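Local coordinates for tartrate dehydrogenase/decarboxylase (Pseudomonas putida, PDB 3FLK), which oxidises tartrate to oxaloglycolate with NAD, converts meso-tartrate to D-glycerate and oxidatively decarboxylates D-malate to pyruvate, using a divalent metal ion, at residues V116-A121 / G126-V131; D177-E180 / H186-S189; D225-R230 / E236-V241. The protein carries 1 engineered substitution. All blocks are in the same frame, centred on the assembly; numbering follows the deposited sequence.

Interaction 1: residues V116-A121 / G126-V131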
loop_
_atom_site.group_PDB
_atom_site.type_symbol
_atom_site.label_atom_id
_atom_site.label_comp_id
_atom_site.label_asym_id
_atom_site.label_seq_id
_atom_site.Cartn_x
_atom_site.Cartn_y
_atom_site.Cartn_z
ATOM N N VAL A 116 20.189 -4.959 13.411
ATOM C CA VAL A 116 19.590 -3.993 12.487
ATOM C C VAL A 116 18.863 -2.913 13.291
ATOM O O VAL A 116 18.121 -3.232 14.221
ATOM C CB VAL A 116 18.578 -4.664 11.511
ATOM C CG1 VAL A 116 18.092 -3.674 10.456
ATOM C CG2 VAL A 116 19.191 -5.871 10.832
ATOM N N PRO A 117 19.090 -1.628 12.951
ATOM C CA PRO A 117 18.246 -0.582 13.530
ATOM C C PRO A 117 16.832 -0.682 12.960
ATOM O O PRO A 117 16.611 -0.367 11.787
ATOM C CB PRO A 117 18.927 0.720 13.079
ATOM C CG PRO A 117 20.286 0.319 12.581
ATOM C CD PRO A 117 20.124 -1.070 12.062
ATOM N N CYS A 118 15.893 -1.149 13.782
ATOM C CA CYS A 118 14.506 -1.327 13.355
ATOM C C CYS A 118 13.828 0.024 13.148
ATOM O O CYS A 118 14.010 0.951 13.941
ATOM C CB CYS A 118 13.720 -2.168 14.366
ATOM S SG CYS A 118 12.006 -2.546 13.879
ATOM N N ALA A 119 13.053 0.123 12.071
ATOM C CA ALA A 119 12.306 1.337 11.755
ATOM C C ALA A 119 11.154 1.566 12.732
ATOM O O ALA A 119 10.713 2.699 12.924
ATOM C CB ALA A 119 11.782 1.272 10.333
ATOM N N LEU A 120 10.678 0.483 13.340
ATOM C CA LEU A 120 9.563 0.539 14.278
ATOM C C LEU A 120 10.051 0.634 15.721
ATOM O O LEU A 120 11.033 -0.010 16.097
ATOM C CB LEU A 120 8.656 -0.687 14.115
ATOM C CG LEU A 120 8.146 -1.057 12.715
ATOM C CD1 LEU A 120 7.382 -2.370 12.766
ATOM C CD2 LEU A 120 7.282 0.045 12.107
ATOM N N ALA A 121 9.355 1.437 16.520
ATOM C CA ALA A 121 9.682 1.600 17.931
ATOM C C ALA A 121 9.151 0.426 18.748
ATOM O O ALA A 121 8.109 -0.145 18.419
ATOM C CB ALA A 121 9.121 2.913 18.457
ATOM N N GLY A 126 12.077 -11.274 16.259
ATOM C CA GLY A 126 10.984 -12.226 16.428
ATOM C C GLY A 126 9.641 -11.614 16.077
ATOM O O GLY A 126 8.734 -12.317 15.629
ATOM N N ASP A 127 9.520 -10.301 16.280
ATOM C CA ASP A 127 8.291 -9.562 15.970
ATOM C C ASP A 127 8.035 -9.421 14.469
ATOM O O ASP A 127 6.890 -9.283 14.046
ATOM C CB ASP A 127 8.311 -8.174 16.621
ATOM C CG ASP A 127 8.187 -8.226 18.140
ATOM O OD1 ASP A 127 8.082 -9.337 18.710
ATOM O OD2 ASP A 127 8.191 -7.144 18.768
ATOM N N ILE A 128 9.098 -9.433 13.671
ATOM C CA ILE A 128 8.958 -9.329 12.218
ATOM C C ILE A 128 9.582 -10.551 11.547
ATOM O O ILE A 128 10.788 -10.593 11.304
ATOM C CB ILE A 128 9.556 -8.005 11.655
ATOM C CG1 ILE A 128 9.007 -6.787 12.411
ATOM C CG2 ILE A 128 9.264 -7.878 10.157
ATOM C CD1 ILE A 128 9.744 -5.477 12.135
ATOM N N ASP A 129 8.748 -11.552 11.277
ATOM C CA ASP A 129 9.187 -12.781 10.626
ATOM C C ASP A 129 8.014 -13.413 9.885
ATOM O O ASP A 129 7.275 -14.231 10.441
ATOM C CB ASP A 129 9.780 -13.761 11.648
ATOM C CG ASP A 129 10.726 -14.781 11.016
ATOM O OD1 ASP A 129 10.713 -14.958 9.775
ATOM O OD2 ASP A 129 11.494 -15.415 11.775
ATOM N N PHE A 130 7.838 -13.013 8.630
ATOM C CA PHE A 130 6.756 -13.547 7.811
ATOM C C PHE A 130 7.135 -13.678 6.338
ATOM O O PHE A 130 8.226 -13.272 5.928
ATOM C CB PHE A 130 5.450 -12.750 8.012
ATOM C CG PHE A 130 5.542 -11.293 7.640
ATOM C CD1 PHE A 130 5.295 -10.875 6.335
ATOM C CD2 PHE A 130 5.837 -10.333 8.605
ATOM C CE1 PHE A 130 5.365 -9.529 5.990
ATOM C CE2 PHE A 130 5.908 -8.980 8.274
ATOM C CZ PHE A 130 5.671 -8.578 6.961
ATOM N N VAL A 131 6.236 -14.267 5.555
ATOM C CA VAL A 131 6.470 -14.468 4.133
ATOM C C VAL A 131 5.283 -13.963 3.306
ATOM O O VAL A 131 4.124 -14.290 3.584
ATOM C CB VAL A 131 6.837 -15.952 3.809
ATOM C CG1 VAL A 131 5.751 -16.918 4.277
ATOM C CG2 VAL A 131 7.135 -16.143 2.324
#
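The backbones of Cys118 and Ile128 stay well apart, their CA atoms 9.8 Å from each other at the nearest point, so that the irregular loop 116-121 meets segment 126-131 through side chains alone. Cys118 and Leu120 come out from the loop to meet Ile128, whose CG1 branch stands anti to the carbonyl carbon (chi1 -52°) and continues extended to CD1, which reaches into the angle between the two loop residues. There the methyl lies 4.0 Å from Leu120 CD1 and, on its other contact, Ile128 CD1 is 4.1 Å from Cys118 SG. Both separations are those of ordinary apolar packing, and the buried area is correspondingly small. The sulfur also has a polar role inside the loop: Leu120 N donates to Cys118 SG at 3.4 Å with an N-H...S angle of 151°, a bond that spans Ala119 and is consistent with both side chains facing the same methyl. Pro235 packs against both Leu120 and Ile128, while Leu112 adjoins Cys118 and Val110 adjoins Ile128. Ala119 and Ala121 make backbone hydrogen bonds to the second subunit, and Ala119 packs on its Val232. The arrangement belongs to the long connection between the antiparallel neighbours 105-111 and 129-135: a loop that packs, through a small apolar cluster, beside the start of the second strand, at the dimer interface of this homodimeric enzyme.

Interaction 2: residues D177-E180 / H186-S189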
loop_
_atom_site.group_PDB
_atom_site.type_symbol
_atom_site.label_atom_id
_atom_site.label_comp_id
_atom_site.label_asym_id
_atom_site.label_seq_id
_atom_site.Cartn_x
_atom_site.Cartn_y
_atom_site.Cartn_z
ATOM N N ASP A 177 -0.727 -24.416 1.631
ATOM C CA ASP A 177 0.239 -25.514 1.741
ATOM C C ASP A 177 1.474 -25.088 2.542
ATOM O O ASP A 177 1.968 -25.846 3.380
ATOM C CB ASP A 177 0.668 -26.017 0.358
ATOM C CG ASP A 177 -0.369 -26.925 -0.293
ATOM O OD1 ASP A 177 -1.285 -27.408 0.404
ATOM O OD2 ASP A 177 -0.263 -27.163 -1.513
ATOM N N LEU A 178 1.955 -23.871 2.279
ATOM C CA LEU A 178 3.109 -23.307 2.980
ATOM C C LEU A 178 2.814 -23.106 4.466
ATOM O O LEU A 178 3.610 -23.502 5.320
ATOM C CB LEU A 178 3.545 -21.987 2.325
ATOM C CG LEU A 178 4.861 -21.323 2.759
ATOM C CD1 LEU A 178 6.069 -22.182 2.422
ATOM C CD2 LEU A 178 4.992 -19.954 2.104
ATOM N N ALA A 179 1.661 -22.507 4.762
ATOM C CA ALA A 179 1.209 -22.297 6.133
ATOM C C ALA A 179 1.101 -23.609 6.916
ATOM O O ALA A 179 1.459 -23.661 8.090
ATOM C CB ALA A 179 -0.119 -21.566 6.150
ATOM N N GLU A 180 0.615 -24.656 6.252
ATOM C CA GLU A 180 0.480 -25.985 6.853
ATOM C C GLU A 180 1.832 -26.534 7.333
ATOM O O GLU A 180 1.913 -27.160 8.391
ATOM C CB GLU A 180 -0.188 -26.949 5.861
ATOM C CG GLU A 180 -0.438 -28.375 6.381
ATOM C CD GLU A 180 -1.497 -28.446 7.471
ATOM O OE1 GLU A 180 -2.530 -27.755 7.350
ATOM O OE2 GLU A 180 -1.302 -29.208 8.446
ATOM N N HIS A 186 -0.882 -20.130 9.832
ATOM C CA HIS A 186 -1.740 -18.952 9.739
ATOM C C HIS A 186 -1.565 -18.224 8.406
ATOM O O HIS A 186 -0.440 -17.917 8.001
ATOM C CB HIS A 186 -1.473 -18.020 10.929
ATOM C CG HIS A 186 -2.153 -16.689 10.833
ATOM N ND1 HIS A 186 -3.502 -16.556 10.583
ATOM C CD2 HIS A 186 -1.672 -15.431 10.975
ATOM C CE1 HIS A 186 -3.821 -15.275 10.564
ATOM N NE2 HIS A 186 -2.728 -14.571 10.798
ATOM N N VAL A 187 -2.686 -17.967 7.730
ATOM C CA VAL A 187 -2.698 -17.244 6.454
ATOM C C VAL A 187 -3.497 -15.950 6.585
ATOM O O VAL A 187 -4.642 -15.965 7.039
ATOM C CB VAL A 187 -3.305 -18.098 5.299
ATOM C CG1 VAL A 187 -3.525 -17.256 4.041
ATOM C CG2 VAL A 187 -2.425 -19.279 4.975
ATOM N N THR A 188 -2.881 -14.837 6.186
ATOM C CA THR A 188 -3.596 -13.573 6.028
ATOM C C THR A 188 -3.771 -13.295 4.539
ATOM O O THR A 188 -2.806 -13.329 3.776
ATOM C CB THR A 188 -2.856 -12.393 6.705
ATOM O OG1 THR A 188 -2.698 -12.668 8.099
ATOM C CG2 THR A 188 -3.634 -11.087 6.544
ATOM N N SER A 189 -5.014 -13.049 4.134
ATOM C CA SER A 189 -5.327 -12.726 2.751
ATOM C C SER A 189 -5.505 -11.219 2.596
ATOM O O SER A 189 -6.324 -10.614 3.289
ATOM C CB SER A 189 -6.601 -13.457 2.314
ATOM O OG SER A 189 -6.837 -13.272 0.927
#
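Ala179 and Val187 meet methyl to methyl: Ala179 CB is 3.5 Å from Val187 CG2, closer than usual van der Waals contact for two carbons. The same Ala179 CB lies 4.0 Å from the backbone atom His186 N, so one small side chain rests on the very start of the strand. Only one branch of the valine takes part. With CG1 anti to the backbone N (chi1 171°), CG2 is the branch presented to the helix, whereas Val187 CG1 stays 5.9 Å from Ala179 CB. The close packing agrees with the short backbone separation, 5.7 Å between the CA atoms of Ala179 and His186. The CB of His186 is directed away from the helix, and ND1 of its ring is hydrogen-bonded to Ser218 O. Around this first shell, Val217 touches both Ala179 and Val187, and Val240 closes on Ala179 from the next strand. Backbone bonds of Val187 to Ser218 and Asp220, and of His186 and Thr188 to Val240, fix the strand between its two parallel neighbours, while Lys185 NZ binds Glu180 O near the end of the helix. Helix 165-181, leading through a short turn into strand 186-191, which lies between the parallel neighbours 240-243 and 218-223, is an instance of the helix-on-sheet packing of an alpha/beta fold.

Interaction 3: residues D225-R230 / E236-V241. With MG (magnesium ion), chain I; NAI (1,4-dihydronicotinamide adenine dinucleotide), chain N; SO4 (sulfate ion), chain K.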
loop_
_atom_site.group_PDB
_atom_site.type_symbol
_atom_site.label_atom_id
_atom_site.label_comp_id
_atom_site.label_asym_id
_atom_site.label_seq_id
_atom_site.Cartn_x
_atom_site.Cartn_y
_atom_site.Cartn_z
ATOM N N ASP A 225 -5.691 -1.365 3.001
ATOM C CA ASP A 225 -5.358 -0.146 3.740
ATOM C C ASP A 225 -5.010 -0.425 5.207
ATOM O O ASP A 225 -3.956 0.001 5.683
ATOM C CB ASP A 225 -6.429 0.948 3.579
ATOM C CG ASP A 225 -7.811 0.528 4.076
ATOM O OD1 ASP A 225 -8.057 -0.672 4.318
ATOM O OD2 ASP A 225 -8.666 1.428 4.218
ATOM N N ILE A 226 -5.867 -1.170 5.903
ATOM C CA ILE A 226 -5.613 -1.497 7.306
ATOM C C ILE A 226 -4.510 -2.555 7.473
ATOM O O ILE A 226 -3.821 -2.577 8.491
ATOM C CB ILE A 226 -6.915 -1.888 8.078
ATOM C CG1 ILE A 226 -6.683 -1.847 9.596
ATOM C CG2 ILE A 226 -7.447 -3.254 7.632
ATOM C CD1 ILE A 226 -6.348 -0.458 10.158
ATOM N N LEU A 227 -4.339 -3.410 6.467
ATOM C CA LEU A 227 -3.251 -4.381 6.469
ATOM C C LEU A 227 -1.894 -3.669 6.490
ATOM O O LEU A 227 -1.029 -4.007 7.293
ATOM C CB LEU A 227 -3.360 -5.322 5.266
ATOM C CG LEU A 227 -2.330 -6.443 5.073
ATOM C CD1 LEU A 227 -2.133 -7.267 6.329
ATOM C CD2 LEU A 227 -2.763 -7.339 3.937
ATOM N N CYS A 228 -1.726 -2.679 5.613
ATOM C CA CYS A 228 -0.524 -1.843 5.612
ATOM C C CYS A 228 -0.287 -1.174 6.968
ATOM O O CYS A 228 0.842 -1.147 7.461
ATOM C CB CYS A 228 -0.596 -0.795 4.498
ATOM S SG CYS A 228 -0.387 -1.504 2.853
ATOM N N ALA A 229 -1.358 -0.649 7.564
ATOM C CA ALA A 229 -1.309 -0.053 8.898
ATOM C C ALA A 229 -0.825 -1.048 9.961
ATOM O O ALA A 229 -0.033 -0.693 10.835
ATOM C CB ALA A 229 -2.678 0.512 9.277
ATOM N N ARG A 230 -1.293 -2.291 9.860
ATOM C CA ARG A 230 -0.934 -3.345 10.811
ATOM C C ARG A 230 0.499 -3.860 10.654
ATOM O O ARG A 230 1.092 -4.341 11.620
ATOM C CB ARG A 230 -1.938 -4.503 10.745
ATOM C CG ARG A 230 -3.285 -4.167 11.377
ATOM C CD ARG A 230 -4.160 -5.401 11.552
ATOM N NE ARG A 230 -5.399 -5.075 12.261
ATOM C CZ ARG A 230 -6.616 -5.131 11.729
ATOM N NH1 ARG A 230 -6.787 -5.521 10.469
ATOM N NH2 ARG A 230 -7.669 -4.808 12.463
ATOM N N GLU A 236 3.817 -8.623 14.363
ATOM C CA GLU A 236 3.934 -9.941 15.004
ATOM C C GLU A 236 2.790 -10.901 14.650
ATOM O O GLU A 236 2.940 -12.119 14.753
ATOM C CB GLU A 236 4.063 -9.800 16.530
ATOM C CG GLU A 236 2.832 -9.217 17.237
ATOM C CD GLU A 236 2.873 -7.698 17.385
ATOM O OE1 GLU A 236 3.605 -7.021 16.628
ATOM O OE2 GLU A 236 2.166 -7.180 18.277
ATOM N N ARG A 237 1.661 -10.342 14.224
ATOM C CA ARG A 237 0.464 -11.120 13.905
ATOM C C ARG A 237 0.584 -11.945 12.623
ATOM O O ARG A 237 -0.222 -12.847 12.387
ATOM C CB ARG A 237 -0.754 -10.197 13.800
ATOM C CG ARG A 237 -1.189 -9.549 15.113
ATOM C CD ARG A 237 -2.006 -10.505 15.978
ATOM N NE ARG A 237 -2.583 -9.823 17.136
ATOM C CZ ARG A 237 -2.033 -9.787 18.347
ATOM N NH1 ARG A 237 -0.878 -10.400 18.580
ATOM N NH2 ARG A 237 -2.642 -9.136 19.327
ATOM N N PHE A 238 1.581 -11.642 11.798
ATOM C CA PHE A 238 1.657 -12.228 10.462
ATOM C C PHE A 238 2.652 -13.374 10.350
ATOM O O PHE A 238 3.712 -13.356 10.982
ATOM C CB PHE A 238 1.939 -11.140 9.417
ATOM C CG PHE A 238 0.966 -9.998 9.475
ATOM C CD1 PHE A 238 -0.337 -10.155 9.007
ATOM C CD2 PHE A 238 1.339 -8.778 10.028
ATOM C CE1 PHE A 238 -1.249 -9.111 9.078
ATOM C CE2 PHE A 238 0.434 -7.722 10.102
ATOM C CZ PHE A 238 -0.862 -7.891 9.626
ATOM N N ASP A 239 2.287 -14.372 9.549
ATOM C CA ASP A 239 3.186 -15.473 9.213
ATOM C C ASP A 239 3.234 -15.707 7.707
ATOM O O ASP A 239 4.293 -15.587 7.093
ATOM C CB ASP A 239 2.791 -16.760 9.940
ATOM C CG ASP A 239 3.889 -17.810 9.888
ATOM O OD1 ASP A 239 4.985 -17.559 10.435
ATOM O OD2 ASP A 239 3.662 -18.882 9.293
ATOM N N VAL A 240 2.093 -16.066 7.121
ATOM C CA VAL A 240 1.971 -16.171 5.666
ATOM C C VAL A 240 0.955 -15.133 5.197
ATOM O O VAL A 240 -0.187 -15.122 5.663
ATOM C CB VAL A 240 1.543 -17.591 5.210
ATOM C CG1 VAL A 240 1.318 -17.641 3.699
ATOM C CG2 VAL A 240 2.582 -18.627 5.618
ATOM N N VAL A 241 1.388 -14.251 4.301
ATOM C CA VAL A 241 0.511 -13.230 3.730
ATOM C C VAL A 241 0.358 -13.483 2.232
ATOM O O VAL A 241 1.333 -13.420 1.478
ATOM C CB VAL A 241 1.029 -11.789 4.000
ATOM C CG1 VAL A 241 0.036 -10.748 3.487
ATOM C CG2 VAL A 241 1.286 -11.574 5.491
HETATM MG MG MG I . -9.428 3.296 3.892
HETATM P PA NAI N . -11.774 -0.248 10.237
HETATM O O1A NAI N . -11.242 1.114 10.001
HETATM O O2A NAI N . -13.214 -0.204 10.575
HETATM O O5B NAI N . -10.973 -0.951 11.439
HETATM C C5B NAI N . -9.639 -1.387 11.303
HETATM C C4B NAI N . -8.983 -1.551 12.672
HETATM O O4B NAI N . -8.763 -0.291 13.277
HETATM C C3B NAI N . -9.850 -2.357 13.628
HETATM O O3B NAI N . -9.019 -3.233 14.352
HETATM C C2B NAI N . -10.470 -1.317 14.539
HETATM O O2B NAI N . -10.689 -1.794 15.848
HETATM C C1B NAI N . -9.473 -0.168 14.498
HETATM N N9A NAI N . -10.173 1.124 14.553
HETATM C C8A NAI N . -10.894 1.716 13.546
HETATM N N7A NAI N . -11.373 2.895 13.997
HETATM C C5A NAI N . -10.969 3.068 15.270
HETATM C C6A NAI N . -11.178 4.092 16.186
HETATM N N6A NAI N . -11.852 5.185 15.834
HETATM N N1A NAI N . -10.623 3.991 17.447
HETATM C C2A NAI N . -9.873 2.884 17.797
HETATM N N3A NAI N . -9.672 1.869 16.879
HETATM C C4A NAI N . -10.210 1.962 15.635
HETATM O O3 NAI N . -11.475 -1.088 8.899
HETATM P PN NAI N . -11.875 -2.617 8.601
HETATM O O1N NAI N . -11.870 -3.391 9.863
HETATM O O2N NAI N . -11.015 -3.041 7.476
HETATM O O5D NAI N . -13.375 -2.490 8.033
HETATM C C5D NAI N . -14.512 -2.690 8.846
HETATM C C4D NAI N . -15.763 -2.262 8.084
HETATM O O4D NAI N . -15.740 -0.867 7.836
HETATM C C3D NAI N . -15.879 -2.941 6.728
HETATM O O3D NAI N . -17.226 -3.303 6.534
HETATM C C2D NAI N . -15.473 -1.865 5.737
HETATM O O2D NAI N . -16.103 -2.039 4.490
HETATM C C1D NAI N . -15.912 -0.596 6.454
HETATM N N1N NAI N . -15.164 0.631 6.105
HETATM C C2N NAI N . -15.880 1.776 5.871
HETATM C C3N NAI N . -15.231 2.969 5.556
HETATM C C7N NAI N . -16.018 4.247 5.524
HETATM O O7N NAI N . -17.303 4.272 6.100
HETATM N N7N NAI N . -15.489 5.334 4.956
HETATM C C4N NAI N . -13.837 2.991 5.486
HETATM C C5N NAI N . -13.113 1.822 5.731
HETATM C C6N NAI N . -13.789 0.644 6.045
HETATM S S SO4 K . -5.988 -7.969 17.709
HETATM O O1 SO4 K . -5.433 -7.181 18.805
HETATM O O2 SO4 K . -6.973 -7.170 16.986
HETATM O O3 SO4 K . -4.921 -8.364 16.793
HETATM O O4 SO4 K . -6.631 -9.164 18.246
HETATM O O HOH W 1 -10.122 3.489 5.800
HETATM O O HOH W 2 -7.822 4.625 4.221
#
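Within the beta-alpha-beta crossover from strand 218-223 to parallel strand 240-243, helix 224-233 packs by Leu227 and Arg230 on Phe238, and carries metal and dinucleotide contacts at Asp225, Ile226 and Arg230. Leu227 CD1 lies 3.4 Å from Phe238 CE1; with CG anti to the backbone N (chi1 -179°), the leucine also brings CD2 to 4.4 Å from Val241 CG1. Arg230 CB meets the ring edge, 3.7 Å from Phe238 CZ. Beyond CB the arginine runs extended toward the cofactor, where Arg230 NH2 makes a weak bond to O3B of NADH (2.8 Å, 120°). Ile226 CG1 lies 3.4 Å from C5B of NADH and above one face of the Arg230 guanidinium, offset toward its rim. Replacing Ile226 with alanine would probably open a gap beside that ribose carbon and let the guanidinium turn more freely. Asp225 OD2 binds magnesium at 2.0 Å, beside two waters and Asp249 of the second subunit. Arg237 NE holds a sulfate, probably from the crystallisation liquor, by a straight bond to O3 (2.8 Å, 175°). Leu227 touches Thr188 and Ala190 of strand 186-191 and Leu251 of helix 245-258, while Cys228 and Ala229 pack on Ile250 and Ala257 of the second subunit.

All three contacts are buried and reach one mixed sheet, in which strands 129-135, 240-243 and 186-191 run side by side. Strand 240-243, from interaction 3, lies between the other two: probable hydrogen bonds join Val131 O to Val241 N (2.8 Å) and Thr188 N to Val240 O (2.8 Å). Interactions 1 and 2 also touch directly, through Val131 and Leu178. Across their segments all three rely on apolar packing, yet their settings differ. Interaction 2 is internal helix-on-sheet packing that no other subunit touches; interaction 1 backs a loop at the dimer interface; interaction 3 sits at that interface too, and its helix adds the charged chemistry of the metal and cofactor site.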